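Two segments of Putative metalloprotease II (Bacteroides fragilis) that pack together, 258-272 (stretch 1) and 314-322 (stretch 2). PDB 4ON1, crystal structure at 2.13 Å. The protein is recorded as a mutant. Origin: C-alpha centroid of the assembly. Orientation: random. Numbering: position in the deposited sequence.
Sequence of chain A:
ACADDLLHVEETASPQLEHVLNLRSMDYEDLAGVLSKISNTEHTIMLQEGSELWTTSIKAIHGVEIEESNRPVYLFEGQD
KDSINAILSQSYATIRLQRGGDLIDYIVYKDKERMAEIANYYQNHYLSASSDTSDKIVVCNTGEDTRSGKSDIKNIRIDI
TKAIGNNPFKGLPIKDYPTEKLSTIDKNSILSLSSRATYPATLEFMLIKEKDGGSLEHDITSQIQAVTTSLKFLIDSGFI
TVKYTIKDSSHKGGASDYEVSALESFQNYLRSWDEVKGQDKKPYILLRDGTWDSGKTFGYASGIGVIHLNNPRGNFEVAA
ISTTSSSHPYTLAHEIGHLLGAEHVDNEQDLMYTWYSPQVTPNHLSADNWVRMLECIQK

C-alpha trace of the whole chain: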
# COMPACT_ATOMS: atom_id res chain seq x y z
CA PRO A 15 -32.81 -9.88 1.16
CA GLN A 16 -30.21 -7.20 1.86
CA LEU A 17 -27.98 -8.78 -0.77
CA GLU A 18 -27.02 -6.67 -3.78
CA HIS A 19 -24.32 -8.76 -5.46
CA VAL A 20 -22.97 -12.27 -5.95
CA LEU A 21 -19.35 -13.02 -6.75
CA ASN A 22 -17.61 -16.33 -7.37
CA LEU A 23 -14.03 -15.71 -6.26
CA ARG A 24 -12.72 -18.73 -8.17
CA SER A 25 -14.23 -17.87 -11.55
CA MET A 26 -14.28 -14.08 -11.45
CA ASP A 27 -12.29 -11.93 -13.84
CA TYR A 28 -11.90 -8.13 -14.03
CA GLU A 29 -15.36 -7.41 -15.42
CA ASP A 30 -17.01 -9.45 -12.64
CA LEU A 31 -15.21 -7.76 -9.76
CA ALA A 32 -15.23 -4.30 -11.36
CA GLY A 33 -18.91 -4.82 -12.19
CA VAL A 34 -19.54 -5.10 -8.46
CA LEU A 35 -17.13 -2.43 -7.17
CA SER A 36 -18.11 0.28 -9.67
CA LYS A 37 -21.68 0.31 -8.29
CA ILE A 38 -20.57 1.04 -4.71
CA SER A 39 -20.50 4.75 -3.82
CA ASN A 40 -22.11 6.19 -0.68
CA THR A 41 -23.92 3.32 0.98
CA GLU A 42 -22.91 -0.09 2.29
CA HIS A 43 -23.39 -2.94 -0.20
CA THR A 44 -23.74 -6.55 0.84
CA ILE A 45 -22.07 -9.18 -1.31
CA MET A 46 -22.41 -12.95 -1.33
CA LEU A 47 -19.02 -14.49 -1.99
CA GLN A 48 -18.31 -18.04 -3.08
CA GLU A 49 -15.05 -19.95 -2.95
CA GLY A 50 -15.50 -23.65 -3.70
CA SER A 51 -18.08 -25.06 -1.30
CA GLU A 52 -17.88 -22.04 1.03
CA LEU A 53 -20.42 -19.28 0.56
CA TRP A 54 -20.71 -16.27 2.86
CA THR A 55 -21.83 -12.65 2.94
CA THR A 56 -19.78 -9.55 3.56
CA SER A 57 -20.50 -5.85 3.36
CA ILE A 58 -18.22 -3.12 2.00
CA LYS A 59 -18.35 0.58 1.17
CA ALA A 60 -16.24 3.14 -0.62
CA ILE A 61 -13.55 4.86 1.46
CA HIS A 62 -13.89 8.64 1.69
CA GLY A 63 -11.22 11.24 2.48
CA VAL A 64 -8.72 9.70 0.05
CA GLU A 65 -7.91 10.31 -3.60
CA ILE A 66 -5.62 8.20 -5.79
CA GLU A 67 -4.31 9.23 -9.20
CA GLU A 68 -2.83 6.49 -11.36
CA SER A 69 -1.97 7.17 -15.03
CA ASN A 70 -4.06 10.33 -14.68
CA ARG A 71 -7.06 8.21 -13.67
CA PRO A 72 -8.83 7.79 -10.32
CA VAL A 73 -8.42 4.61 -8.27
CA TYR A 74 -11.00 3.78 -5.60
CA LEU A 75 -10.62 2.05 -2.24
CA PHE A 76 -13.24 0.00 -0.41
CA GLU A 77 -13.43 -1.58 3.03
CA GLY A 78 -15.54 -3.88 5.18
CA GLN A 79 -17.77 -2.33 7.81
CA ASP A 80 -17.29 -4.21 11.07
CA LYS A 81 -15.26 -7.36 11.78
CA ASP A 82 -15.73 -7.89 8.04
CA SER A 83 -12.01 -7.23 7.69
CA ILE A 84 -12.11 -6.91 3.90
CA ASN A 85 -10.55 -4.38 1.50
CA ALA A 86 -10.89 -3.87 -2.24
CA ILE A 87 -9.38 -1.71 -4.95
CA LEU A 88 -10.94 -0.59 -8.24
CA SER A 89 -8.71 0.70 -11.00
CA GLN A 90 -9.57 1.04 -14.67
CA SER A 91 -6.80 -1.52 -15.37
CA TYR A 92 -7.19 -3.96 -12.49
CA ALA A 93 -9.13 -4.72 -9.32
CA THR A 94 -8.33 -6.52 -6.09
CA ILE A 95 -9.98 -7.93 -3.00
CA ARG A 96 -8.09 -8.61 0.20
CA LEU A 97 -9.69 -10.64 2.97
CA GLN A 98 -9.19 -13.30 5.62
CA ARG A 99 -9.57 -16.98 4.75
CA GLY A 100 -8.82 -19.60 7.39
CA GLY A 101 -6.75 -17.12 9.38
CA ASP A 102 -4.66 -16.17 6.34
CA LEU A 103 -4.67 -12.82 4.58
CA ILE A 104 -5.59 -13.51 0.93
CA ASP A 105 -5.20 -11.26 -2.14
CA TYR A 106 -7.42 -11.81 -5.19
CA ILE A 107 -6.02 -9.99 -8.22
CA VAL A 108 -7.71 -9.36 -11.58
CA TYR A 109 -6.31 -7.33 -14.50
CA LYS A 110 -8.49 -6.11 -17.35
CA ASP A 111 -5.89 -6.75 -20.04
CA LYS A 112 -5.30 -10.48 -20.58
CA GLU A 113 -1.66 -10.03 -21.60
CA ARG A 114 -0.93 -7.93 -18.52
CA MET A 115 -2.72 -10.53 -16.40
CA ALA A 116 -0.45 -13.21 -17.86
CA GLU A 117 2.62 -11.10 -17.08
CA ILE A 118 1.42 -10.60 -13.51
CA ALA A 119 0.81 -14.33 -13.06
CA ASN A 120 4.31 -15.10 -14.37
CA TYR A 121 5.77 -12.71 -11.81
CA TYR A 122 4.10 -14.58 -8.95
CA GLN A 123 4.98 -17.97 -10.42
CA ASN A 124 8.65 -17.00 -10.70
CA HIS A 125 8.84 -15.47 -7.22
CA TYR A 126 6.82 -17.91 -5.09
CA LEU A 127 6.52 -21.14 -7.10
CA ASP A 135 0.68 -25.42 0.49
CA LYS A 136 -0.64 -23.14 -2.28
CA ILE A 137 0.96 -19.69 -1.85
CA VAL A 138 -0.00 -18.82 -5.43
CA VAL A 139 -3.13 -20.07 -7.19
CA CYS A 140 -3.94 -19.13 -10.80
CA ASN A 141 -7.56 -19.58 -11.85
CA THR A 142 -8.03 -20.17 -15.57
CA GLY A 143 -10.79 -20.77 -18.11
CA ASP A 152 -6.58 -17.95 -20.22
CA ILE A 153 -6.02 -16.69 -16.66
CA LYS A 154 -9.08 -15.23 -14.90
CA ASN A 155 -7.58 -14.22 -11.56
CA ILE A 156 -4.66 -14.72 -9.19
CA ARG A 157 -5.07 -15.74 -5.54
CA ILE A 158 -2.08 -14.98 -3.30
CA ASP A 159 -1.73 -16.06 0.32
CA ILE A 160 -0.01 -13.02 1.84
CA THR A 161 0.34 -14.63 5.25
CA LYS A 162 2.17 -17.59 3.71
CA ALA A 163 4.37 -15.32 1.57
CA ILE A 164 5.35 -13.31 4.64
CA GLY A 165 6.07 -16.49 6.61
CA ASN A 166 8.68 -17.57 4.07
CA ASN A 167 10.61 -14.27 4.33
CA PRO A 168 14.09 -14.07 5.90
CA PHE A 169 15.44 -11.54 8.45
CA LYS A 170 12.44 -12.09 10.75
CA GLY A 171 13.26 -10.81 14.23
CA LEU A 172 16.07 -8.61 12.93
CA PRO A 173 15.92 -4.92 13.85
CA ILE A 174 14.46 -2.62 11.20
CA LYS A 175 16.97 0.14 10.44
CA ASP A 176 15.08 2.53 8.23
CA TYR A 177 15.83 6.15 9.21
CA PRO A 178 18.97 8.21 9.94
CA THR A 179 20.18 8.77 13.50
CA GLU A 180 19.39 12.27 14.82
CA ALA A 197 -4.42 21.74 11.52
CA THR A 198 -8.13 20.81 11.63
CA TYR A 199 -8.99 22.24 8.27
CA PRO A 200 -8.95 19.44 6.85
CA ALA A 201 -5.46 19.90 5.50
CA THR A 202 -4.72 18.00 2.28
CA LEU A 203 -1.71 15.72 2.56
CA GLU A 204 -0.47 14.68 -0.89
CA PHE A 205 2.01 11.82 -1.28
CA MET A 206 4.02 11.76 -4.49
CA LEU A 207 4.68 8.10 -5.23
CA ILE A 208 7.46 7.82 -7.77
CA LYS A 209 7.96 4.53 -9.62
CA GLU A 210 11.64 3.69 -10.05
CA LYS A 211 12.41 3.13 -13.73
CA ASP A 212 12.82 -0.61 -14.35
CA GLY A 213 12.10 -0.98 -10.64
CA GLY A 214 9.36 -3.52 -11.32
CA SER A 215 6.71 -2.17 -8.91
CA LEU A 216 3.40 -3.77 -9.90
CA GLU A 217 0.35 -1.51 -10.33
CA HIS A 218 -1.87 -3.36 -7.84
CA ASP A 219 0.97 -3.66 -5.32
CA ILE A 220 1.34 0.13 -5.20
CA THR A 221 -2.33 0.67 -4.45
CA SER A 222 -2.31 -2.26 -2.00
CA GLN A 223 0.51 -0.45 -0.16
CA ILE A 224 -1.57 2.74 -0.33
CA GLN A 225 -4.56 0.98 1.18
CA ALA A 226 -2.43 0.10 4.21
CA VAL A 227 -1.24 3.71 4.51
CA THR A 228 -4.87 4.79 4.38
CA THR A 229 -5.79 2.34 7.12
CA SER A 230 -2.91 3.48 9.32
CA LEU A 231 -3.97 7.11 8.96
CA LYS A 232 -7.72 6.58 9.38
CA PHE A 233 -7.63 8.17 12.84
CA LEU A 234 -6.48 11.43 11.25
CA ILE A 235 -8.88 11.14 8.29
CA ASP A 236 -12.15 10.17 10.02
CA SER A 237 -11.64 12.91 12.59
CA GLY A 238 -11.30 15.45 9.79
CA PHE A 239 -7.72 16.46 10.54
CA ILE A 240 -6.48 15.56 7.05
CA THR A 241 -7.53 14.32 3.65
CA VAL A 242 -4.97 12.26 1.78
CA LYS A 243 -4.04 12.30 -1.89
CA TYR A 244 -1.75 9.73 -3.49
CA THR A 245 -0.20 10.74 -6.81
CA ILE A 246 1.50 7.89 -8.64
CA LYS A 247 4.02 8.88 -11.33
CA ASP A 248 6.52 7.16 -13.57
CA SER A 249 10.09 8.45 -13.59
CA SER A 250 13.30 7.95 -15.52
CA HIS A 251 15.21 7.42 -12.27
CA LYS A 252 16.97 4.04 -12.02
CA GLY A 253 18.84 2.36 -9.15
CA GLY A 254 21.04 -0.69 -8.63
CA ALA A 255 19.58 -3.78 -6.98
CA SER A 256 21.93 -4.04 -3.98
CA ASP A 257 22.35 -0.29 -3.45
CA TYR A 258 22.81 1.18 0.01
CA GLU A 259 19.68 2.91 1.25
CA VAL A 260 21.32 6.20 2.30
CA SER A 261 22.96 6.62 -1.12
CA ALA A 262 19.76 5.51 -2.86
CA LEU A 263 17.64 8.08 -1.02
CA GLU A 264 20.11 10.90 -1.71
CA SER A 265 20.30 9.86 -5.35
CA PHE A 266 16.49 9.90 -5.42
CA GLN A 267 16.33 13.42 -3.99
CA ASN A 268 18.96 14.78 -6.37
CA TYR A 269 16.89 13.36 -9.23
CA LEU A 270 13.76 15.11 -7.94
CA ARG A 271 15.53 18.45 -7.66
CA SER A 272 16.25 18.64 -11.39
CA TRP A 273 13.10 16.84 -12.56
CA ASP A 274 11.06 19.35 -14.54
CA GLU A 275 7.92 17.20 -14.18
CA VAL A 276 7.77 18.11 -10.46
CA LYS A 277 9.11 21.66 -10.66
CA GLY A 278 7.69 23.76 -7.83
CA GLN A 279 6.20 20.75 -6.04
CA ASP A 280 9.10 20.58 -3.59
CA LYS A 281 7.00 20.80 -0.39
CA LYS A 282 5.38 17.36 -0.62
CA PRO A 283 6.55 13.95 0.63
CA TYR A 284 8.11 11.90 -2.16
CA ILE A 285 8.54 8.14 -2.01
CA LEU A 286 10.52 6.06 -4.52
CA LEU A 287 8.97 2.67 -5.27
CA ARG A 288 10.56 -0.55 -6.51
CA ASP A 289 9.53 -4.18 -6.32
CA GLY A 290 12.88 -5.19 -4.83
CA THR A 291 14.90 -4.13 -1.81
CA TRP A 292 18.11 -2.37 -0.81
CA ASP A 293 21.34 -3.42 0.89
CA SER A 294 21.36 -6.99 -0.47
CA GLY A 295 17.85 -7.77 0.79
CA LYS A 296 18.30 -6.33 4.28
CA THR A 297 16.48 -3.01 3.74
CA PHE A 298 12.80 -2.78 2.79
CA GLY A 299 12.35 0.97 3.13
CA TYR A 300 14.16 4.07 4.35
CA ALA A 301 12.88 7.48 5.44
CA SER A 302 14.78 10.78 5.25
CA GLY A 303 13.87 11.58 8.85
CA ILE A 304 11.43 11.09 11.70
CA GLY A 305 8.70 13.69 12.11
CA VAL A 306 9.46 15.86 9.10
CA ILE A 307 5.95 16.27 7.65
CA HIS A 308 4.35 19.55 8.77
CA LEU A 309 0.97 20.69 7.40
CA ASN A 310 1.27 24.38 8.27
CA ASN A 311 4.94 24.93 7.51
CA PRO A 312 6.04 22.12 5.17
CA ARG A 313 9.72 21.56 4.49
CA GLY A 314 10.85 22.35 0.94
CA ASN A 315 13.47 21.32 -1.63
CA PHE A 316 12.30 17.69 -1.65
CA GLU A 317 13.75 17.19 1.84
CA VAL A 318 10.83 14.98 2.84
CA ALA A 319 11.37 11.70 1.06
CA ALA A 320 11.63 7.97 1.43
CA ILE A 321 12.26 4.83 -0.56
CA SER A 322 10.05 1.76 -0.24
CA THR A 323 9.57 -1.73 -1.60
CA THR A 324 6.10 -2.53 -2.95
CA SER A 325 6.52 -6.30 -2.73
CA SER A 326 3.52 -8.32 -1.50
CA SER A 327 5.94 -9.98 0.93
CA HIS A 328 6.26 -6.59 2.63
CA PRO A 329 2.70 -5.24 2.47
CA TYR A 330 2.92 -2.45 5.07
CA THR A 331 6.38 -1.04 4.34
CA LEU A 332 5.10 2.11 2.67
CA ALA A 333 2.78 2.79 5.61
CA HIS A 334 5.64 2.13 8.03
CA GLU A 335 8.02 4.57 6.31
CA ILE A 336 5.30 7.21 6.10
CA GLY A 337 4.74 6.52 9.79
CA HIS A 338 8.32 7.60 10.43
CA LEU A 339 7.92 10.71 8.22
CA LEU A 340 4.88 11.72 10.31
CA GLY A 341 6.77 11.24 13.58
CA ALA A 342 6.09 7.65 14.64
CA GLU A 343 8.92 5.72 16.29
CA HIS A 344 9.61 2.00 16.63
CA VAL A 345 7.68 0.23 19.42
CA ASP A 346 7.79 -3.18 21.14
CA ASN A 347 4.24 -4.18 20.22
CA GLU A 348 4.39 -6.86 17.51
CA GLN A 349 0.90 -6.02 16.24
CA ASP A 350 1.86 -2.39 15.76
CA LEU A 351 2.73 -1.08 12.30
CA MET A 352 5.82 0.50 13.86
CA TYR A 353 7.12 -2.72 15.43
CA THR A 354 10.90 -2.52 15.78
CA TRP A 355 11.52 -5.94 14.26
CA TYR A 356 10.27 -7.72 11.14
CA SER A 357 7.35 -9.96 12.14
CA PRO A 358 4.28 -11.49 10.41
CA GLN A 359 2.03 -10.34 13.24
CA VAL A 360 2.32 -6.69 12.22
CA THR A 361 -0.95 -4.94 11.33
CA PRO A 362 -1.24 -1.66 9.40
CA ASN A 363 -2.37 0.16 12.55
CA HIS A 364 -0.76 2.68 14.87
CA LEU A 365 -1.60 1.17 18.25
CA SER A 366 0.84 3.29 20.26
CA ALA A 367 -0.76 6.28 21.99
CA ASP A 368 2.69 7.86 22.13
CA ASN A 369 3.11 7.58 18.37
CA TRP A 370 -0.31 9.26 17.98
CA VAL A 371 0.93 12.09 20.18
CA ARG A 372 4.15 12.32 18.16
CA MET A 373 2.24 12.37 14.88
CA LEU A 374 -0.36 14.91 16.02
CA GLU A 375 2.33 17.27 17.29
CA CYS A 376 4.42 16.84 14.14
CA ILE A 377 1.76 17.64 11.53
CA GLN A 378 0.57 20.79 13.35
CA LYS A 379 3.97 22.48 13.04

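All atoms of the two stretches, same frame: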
# COMPACT_ATOMS: atom_id res chain seq x y z
N TYR A 258 22.90 0.83 -1.40
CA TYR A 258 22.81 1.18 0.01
C TYR A 258 21.75 2.25 0.14
O TYR A 258 21.70 3.19 -0.67
CB TYR A 258 24.15 1.69 0.52
CG TYR A 258 24.13 2.17 1.95
CD1 TYR A 258 23.57 1.40 2.96
CD2 TYR A 258 24.71 3.38 2.29
CE1 TYR A 258 23.57 1.83 4.27
CE2 TYR A 258 24.72 3.82 3.60
CZ TYR A 258 24.14 3.04 4.58
OH TYR A 258 24.15 3.48 5.88
N GLU A 259 20.89 2.10 1.14
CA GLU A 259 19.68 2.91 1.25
C GLU A 259 19.96 4.41 1.37
O GLU A 259 19.22 5.21 0.80
CB GLU A 259 18.82 2.42 2.43
CG GLU A 259 19.50 2.43 3.79
CD GLU A 259 20.10 1.07 4.14
OE1 GLU A 259 20.30 0.24 3.23
OE2 GLU A 259 20.37 0.83 5.34
N VAL A 260 21.00 4.78 2.11
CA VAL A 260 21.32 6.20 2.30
C VAL A 260 21.70 6.85 0.97
O VAL A 260 21.22 7.93 0.63
CB VAL A 260 22.45 6.40 3.32
CG1 VAL A 260 22.83 7.87 3.44
CG2 VAL A 260 22.03 5.85 4.68
N SER A 261 22.57 6.17 0.21
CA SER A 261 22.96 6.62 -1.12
C SER A 261 21.76 6.65 -2.06
O SER A 261 21.60 7.59 -2.85
CB SER A 261 24.05 5.72 -1.69
OG SER A 261 25.01 5.42 -0.69
N ALA A 262 20.93 5.61 -1.99
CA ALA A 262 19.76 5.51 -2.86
C ALA A 262 18.77 6.65 -2.61
O ALA A 262 18.20 7.21 -3.54
CB ALA A 262 19.08 4.17 -2.68
N LEU A 263 18.55 6.98 -1.35
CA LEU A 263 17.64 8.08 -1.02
C LEU A 263 18.18 9.42 -1.54
O LEU A 263 17.46 10.19 -2.18
CB LEU A 263 17.43 8.18 0.49
CG LEU A 263 16.50 9.31 0.92
CD1 LEU A 263 15.13 9.15 0.28
CD2 LEU A 263 16.38 9.37 2.43
N GLU A 264 19.46 9.68 -1.26
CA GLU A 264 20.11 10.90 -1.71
C GLU A 264 20.08 11.01 -3.23
O GLU A 264 19.82 12.08 -3.78
CB GLU A 264 21.56 10.95 -1.20
CG GLU A 264 21.67 11.19 0.30
CD GLU A 264 23.11 11.24 0.79
OE1 GLU A 264 24.03 11.32 -0.06
OE2 GLU A 264 23.33 11.20 2.02
N SER A 265 20.34 9.90 -3.89
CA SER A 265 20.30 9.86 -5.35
C SER A 265 18.88 10.16 -5.83
O SER A 265 18.69 10.86 -6.83
CB SER A 265 20.78 8.51 -5.87
OG SER A 265 20.62 8.41 -7.27
N PHE A 266 17.89 9.63 -5.12
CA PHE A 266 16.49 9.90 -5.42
C PHE A 266 16.18 11.39 -5.31
O PHE A 266 15.56 11.98 -6.20
CB PHE A 266 15.58 9.11 -4.47
CG PHE A 266 14.10 9.35 -4.70
CD1 PHE A 266 13.24 9.56 -3.62
CD2 PHE A 266 13.56 9.35 -5.98
CE1 PHE A 266 11.88 9.75 -3.81
CE2 PHE A 266 12.20 9.55 -6.19
CZ PHE A 266 11.36 9.75 -5.10
N GLN A 267 16.61 12.01 -4.22
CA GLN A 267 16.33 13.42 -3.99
C GLN A 267 17.02 14.34 -4.99
O GLN A 267 16.44 15.32 -5.45
CB GLN A 267 16.72 13.80 -2.57
CG GLN A 267 15.76 13.26 -1.50
CD GLN A 267 16.27 13.52 -0.09
OE1 GLN A 267 17.33 13.03 0.30
NE2 GLN A 267 15.52 14.32 0.68
N ASN A 268 18.26 14.02 -5.34
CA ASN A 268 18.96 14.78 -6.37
C ASN A 268 18.23 14.67 -7.71
O ASN A 268 18.15 15.64 -8.45
CB ASN A 268 20.41 14.33 -6.49
CG ASN A 268 21.28 14.88 -5.38
OD1 ASN A 268 20.95 15.90 -4.76
ND2 ASN A 268 22.40 14.21 -5.11
N TYR A 269 17.70 13.49 -8.02
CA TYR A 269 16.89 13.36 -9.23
C TYR A 269 15.67 14.28 -9.20
O TYR A 269 15.39 14.99 -10.17
CB TYR A 269 16.44 11.91 -9.43
CG TYR A 269 15.48 11.74 -10.59
CD1 TYR A 269 15.93 11.65 -11.90
CD2 TYR A 269 14.11 11.67 -10.36
CE1 TYR A 269 15.04 11.49 -12.96
CE2 TYR A 269 13.21 11.52 -11.40
CZ TYR A 269 13.68 11.43 -12.70
OH TYR A 269 12.78 11.28 -13.73
N LEU A 270 14.96 14.29 -8.07
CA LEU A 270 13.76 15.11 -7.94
C LEU A 270 14.05 16.59 -8.15
O LEU A 270 13.24 17.31 -8.74
CB LEU A 270 13.12 14.91 -6.56
CG LEU A 270 12.60 13.51 -6.23
CD1 LEU A 270 12.10 13.46 -4.79
CD2 LEU A 270 11.49 13.09 -7.19
N ARG A 271 15.20 17.03 -7.67
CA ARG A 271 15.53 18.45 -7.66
C ARG A 271 15.79 19.02 -9.05
O ARG A 271 15.72 20.23 -9.23
CB ARG A 271 16.73 18.69 -6.75
CG ARG A 271 16.34 18.68 -5.29
CD ARG A 271 17.52 18.45 -4.35
NE ARG A 271 17.04 18.41 -2.97
CZ ARG A 271 17.63 17.75 -1.98
NH1 ARG A 271 18.74 17.06 -2.21
NH2 ARG A 271 17.11 17.77 -0.76
N SER A 272 16.07 18.16 -10.02
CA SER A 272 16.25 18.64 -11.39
C SER A 272 15.22 18.04 -12.34
O SER A 272 15.35 18.15 -13.56
CB SER A 272 17.66 18.32 -11.89
OG SER A 272 17.93 16.93 -11.79
N GLY A 314 10.75 22.22 2.39
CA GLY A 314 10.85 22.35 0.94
C GLY A 314 12.03 21.61 0.35
O GLY A 314 12.66 20.79 1.02
N ASN A 315 12.32 21.89 -0.92
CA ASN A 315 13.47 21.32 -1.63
C ASN A 315 13.54 19.80 -1.56
O ASN A 315 14.62 19.23 -1.45
CB ASN A 315 14.78 21.93 -1.09
CG ASN A 315 15.97 21.62 -1.99
OD1 ASN A 315 17.03 21.20 -1.52
ND2 ASN A 315 15.79 21.81 -3.30
N PHE A 316 12.38 19.15 -1.61
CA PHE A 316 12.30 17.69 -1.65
C PHE A 316 13.03 17.03 -0.48
O PHE A 316 13.55 15.92 -0.60
CB PHE A 316 12.87 17.18 -2.99
CG PHE A 316 12.20 17.78 -4.19
CD1 PHE A 316 10.98 17.28 -4.64
CD2 PHE A 316 12.76 18.86 -4.86
CE1 PHE A 316 10.35 17.83 -5.75
CE2 PHE A 316 12.13 19.43 -5.96
CZ PHE A 316 10.92 18.91 -6.41
N GLU A 317 13.06 17.71 0.66
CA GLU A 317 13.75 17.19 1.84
C GLU A 317 12.97 16.08 2.52
O GLU A 317 13.54 15.30 3.28
CB GLU A 317 14.04 18.31 2.84
CG GLU A 317 15.18 19.22 2.42
CD GLU A 317 15.22 20.51 3.21
OE1 GLU A 317 14.56 20.58 4.27
OE2 GLU A 317 15.91 21.45 2.77
N VAL A 318 11.66 16.04 2.28
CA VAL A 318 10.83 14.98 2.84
C VAL A 318 10.66 13.87 1.83
O VAL A 318 9.93 14.01 0.85
CB VAL A 318 9.43 15.50 3.28
CG1 VAL A 318 8.59 14.34 3.81
CG2 VAL A 318 9.57 16.59 4.32
N ALA A 319 11.37 12.77 2.04
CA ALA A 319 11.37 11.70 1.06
C ALA A 319 11.65 10.36 1.71
O ALA A 319 12.15 10.29 2.84
CB ALA A 319 12.40 11.97 -0.04
N ALA A 320 11.33 9.31 0.99
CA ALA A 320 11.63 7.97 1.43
C ALA A 320 11.79 7.07 0.22
O ALA A 320 11.49 7.47 -0.90
CB ALA A 320 10.53 7.43 2.34
N ILE A 321 12.29 5.87 0.45
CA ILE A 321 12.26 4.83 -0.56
C ILE A 321 11.54 3.64 0.06
O ILE A 321 11.60 3.43 1.27
CB ILE A 321 13.67 4.46 -1.02
CG1 ILE A 321 14.46 3.84 0.13
CG2 ILE A 321 14.43 5.72 -1.47
CD1 ILE A 321 15.93 3.60 -0.20
N SER A 322 10.83 2.87 -0.76
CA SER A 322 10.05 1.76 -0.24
C SER A 322 9.88 0.65 -1.25
O SER A 322 9.65 0.92 -2.43
CB SER A 322 8.68 2.25 0.22
OG SER A 322 7.93 1.16 0.74
O HOH W 1 16.40 15.34 3.28

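The polar contacts cluster near the C-terminal end of the helix, where two long side chains reach backbone carbonyls in the loop that precedes the strand. Gln-267 NE2 donates a hydrogen bond to Phe-316 O at 2.8 Å, and its N-H points well at the acceptor (157°). The CA-to-CB bond of Gln-267 runs sideways to the loop, but the side chain (chi1 m, chi2 t) carries its amide across. The same NE2 also donates to a water at 2.9 Å, which in turn donates to Glu-317 O at 2.9 Å, so one amide nitrogen serves two successive carbonyls, one directly and one through solvent.

One turn further on, Arg-271 extends its side chain in the same way and grips a single acceptor with two nitrogens: NE and NH2 each donate to Asn-315 O at 3.0 Å. The carbonyl lies at the edge of the guanidinium, near its plane, where the N-H groups point. The aliphatic part of Arg-271 is used as well, its CG lying 3.6 Å from Phe-316 CD2.

Phe-316 points toward the helix and is buried, with its ring against Leu-270 and Arg-271. Leu-270 CB sits over a face of its ring, 4.0 Å from the ring centroid in a CH-pi contact, with Leu-270 CB 3.7 Å from Phe-316 CD1.

Along the strand the contact becomes apolar. Ala-319 points toward the helix, and its CB lies 3.9 Å from both Leu-263 CD1 and Gln-267 CG; its methyl group packs directly against these two side chains. Ile-321 bridges the earlier turns: its CG2 is 3.9 Å from Leu-263 CD1, while CD1 extends to Ala-262 CB at 4.0 Å and Glu-259 O at 3.8 Å. Phe-266 fills the space beside Ala-319 and Ala-320, with CE1 3.7 Å from Ala-320 O. In all, 588 Å² is buried between the stretches.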